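Local atomic coordinates of putative HTH-type transcriptional regulator PF0864 (Pyrococcus furiosus, PDB entry 2IA0), a protein that probably binds specific DNA sequences as a transcriptional regulator of the AsnC family, pairing a winged helix-turn-helix domain with a dimeric alpha+beta barrel domain. Residues I80-G85 with D119-L124. Numbering follows the deposited sequence.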
loop_
_atom_site.group_PDB
_atom_site.type_symbol
_atom_site.label_atom_id
_atom_site.label_comp_id
_atom_site.label_asym_id
_atom_site.label_seq_id
_atom_site.Cartn_x
_atom_site.Cartn_y
_atom_site.Cartn_z
ATOM N N ILE A 80 12.532 5.689 2.063
ATOM C CA ILE A 80 13.446 6.601 2.767
ATOM C C ILE A 80 13.334 6.376 4.260
ATOM O O ILE A 80 12.242 6.332 4.788
ATOM C CB ILE A 80 13.087 8.063 2.446
ATOM C CG1 ILE A 80 13.021 8.243 0.922
ATOM C CG2 ILE A 80 14.098 9.039 3.103
ATOM C CD1 ILE A 80 12.807 9.627 0.491
ATOM N N VAL A 81 14.463 6.200 4.934
ATOM C CA VAL A 81 14.452 6.072 6.393
ATOM C C VAL A 81 15.296 7.155 7.053
ATOM O O VAL A 81 16.505 7.224 6.865
ATOM C CB VAL A 81 14.868 4.669 6.877
ATOM C CG1 VAL A 81 14.624 4.535 8.412
ATOM C CG2 VAL A 81 14.090 3.592 6.104
ATOM N N LEU A 82 14.614 8.011 7.809
ATOM C CA LEU A 82 15.210 9.134 8.512
ATOM C C LEU A 82 15.286 8.815 9.997
ATOM O O LEU A 82 14.326 8.324 10.570
ATOM C CB LEU A 82 14.320 10.378 8.339
ATOM C CG LEU A 82 13.982 10.846 6.930
ATOM C CD1 LEU A 82 13.217 12.143 7.013
ATOM C CD2 LEU A 82 15.244 11.023 6.114
ATOM N N GLU A 83 16.407 9.125 10.627
ATOM C CA GLU A 83 16.518 8.992 12.076
ATOM C C GLU A 83 16.874 10.355 12.661
ATOM O O GLU A 83 17.872 10.961 12.274
ATOM C CB GLU A 83 17.587 7.953 12.443
ATOM C CG GLU A 83 17.812 7.764 13.946
ATOM C CD GLU A 83 18.995 6.852 14.251
ATOM O OE1 GLU A 83 19.855 6.645 13.365
ATOM O OE2 GLU A 83 19.083 6.344 15.389
ATOM N N VAL A 84 16.054 10.828 13.587
ATOM C CA VAL A 84 16.284 12.117 14.240
ATOM C C VAL A 84 17.334 11.980 15.336
ATOM O O VAL A 84 17.351 10.986 16.063
ATOM C CB VAL A 84 14.956 12.740 14.734
ATOM C CG1 VAL A 84 15.213 13.982 15.521
ATOM C CG2 VAL A 84 14.081 13.098 13.516
ATOM N N GLY A 85 18.248 12.948 15.392
ATOM C CA GLY A 85 19.328 12.985 16.390
ATOM C C GLY A 85 18.798 13.563 17.687
ATOM O O GLY A 85 18.784 12.886 18.733
ATOM N N ASP A 119 11.946 7.822 17.116
ATOM C CA ASP A 119 12.932 8.665 16.418
ATOM C C ASP A 119 13.058 8.595 14.895
ATOM O O ASP A 119 13.806 9.399 14.327
ATOM C CB ASP A 119 14.341 8.590 17.073
ATOM C CG ASP A 119 14.832 7.135 17.356
ATOM O OD1 ASP A 119 15.734 6.998 18.215
ATOM O OD2 ASP A 119 14.351 6.136 16.762
ATOM N N LYS A 120 12.328 7.676 14.238
ATOM C CA LYS A 120 12.434 7.488 12.758
ATOM C C LYS A 120 11.189 7.808 11.920
ATOM O O LYS A 120 10.058 7.636 12.362
ATOM C CB LYS A 120 12.903 6.070 12.419
ATOM C CG LYS A 120 14.112 5.640 13.191
ATOM C CD LYS A 120 14.782 4.421 12.594
ATOM C CE LYS A 120 15.757 3.847 13.613
ATOM N NZ LYS A 120 15.071 3.901 14.939
ATOM N N ILE A 121 11.417 8.262 10.691
ATOM C CA ILE A 121 10.330 8.493 9.732
ATOM C C ILE A 121 10.632 7.655 8.523
ATOM O O ILE A 121 11.752 7.652 8.032
ATOM C CB ILE A 121 10.178 9.960 9.294
ATOM C CG1 ILE A 121 9.894 10.855 10.489
ATOM C CG2 ILE A 121 9.048 10.142 8.268
ATOM C CD1 ILE A 121 10.994 11.879 10.697
ATOM N N ILE A 122 9.608 6.933 8.080
ATOM C CA ILE A 122 9.644 6.064 6.925
ATOM C C ILE A 122 8.752 6.707 5.866
ATOM O O ILE A 122 7.617 7.059 6.157
ATOM C CB ILE A 122 9.086 4.689 7.354
ATOM C CG1 ILE A 122 10.022 4.052 8.390
ATOM C CG2 ILE A 122 8.848 3.790 6.171
ATOM C CD1 ILE A 122 9.412 2.903 9.093
ATOM N N ALA A 123 9.276 6.898 4.662
ATOM C CA ALA A 123 8.497 7.448 3.549
ATOM C C ALA A 123 8.654 6.655 2.260
ATOM O O ALA A 123 9.718 6.136 1.973
ATOM C CB ALA A 123 8.836 8.917 3.291
ATOM N N LEU A 124 7.582 6.583 1.483
ATOM C CA LEU A 124 7.640 5.996 0.173
ATOM C C LEU A 124 7.414 7.102 -0.857
ATOM O O LEU A 124 6.404 7.806 -0.841
ATOM C CB LEU A 124 6.632 4.856 0.049
ATOM C CG LEU A 124 6.953 3.883 -1.082
ATOM C CD1 LEU A 124 8.011 2.819 -0.663
ATOM C CD2 LEU A 124 5.671 3.215 -1.581
#
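Lys-120 lies across from Glu-83 in a non-hydrogen-bonded pair of the antiparallel strands 76-84 and 120-127, and its long aliphatic chain suits a place where carbons lie against Glu-83 CB and Val-81 while the ammonium reaches the charged residues at this end of the pair. Its CB sits 3.2 Å from Leu-82 O, and CG, anti to the carbonyl carbon (chi1 -49°), lies 4.2 Å from Glu-83 CB. CD reaches Val-81 CG1 at 4.2 Å, the two side chains crossing obliquely. A bend at chi4 (42°) then brings NZ to Asp-119 OD2 in a 3.0 Å salt bridge, on the syn side but out of the carboxylate plane. That charge probably also eases the closeness of Asp-119 to Glu-83, whose OE1 is hydrogen-bonded to His-149 ND1. An alanine at Lys-120 would keep CB but probably leave Asp-119 without its cationic mate and Val-81 CG1 without the CD packed on it. Beneath, backbone hydrogen bonds join the strands, for example Leu-82 N to Ile-121 O (2.9 Å). On the other face the branched, apolar Ile-80, Leu-82 and Ile-121 suit burial beside small Ala-123; Val-84 CG2 meets Ile-121 CD1 there. Helix 91-105 covers Val-84 and Ile-121, while Phe-153 of the second subunit packs on Val-81, Lys-120 and Ile-122, as befits a dimeric alpha+beta barrel; strands 147-154 and 110-116 flank the pair.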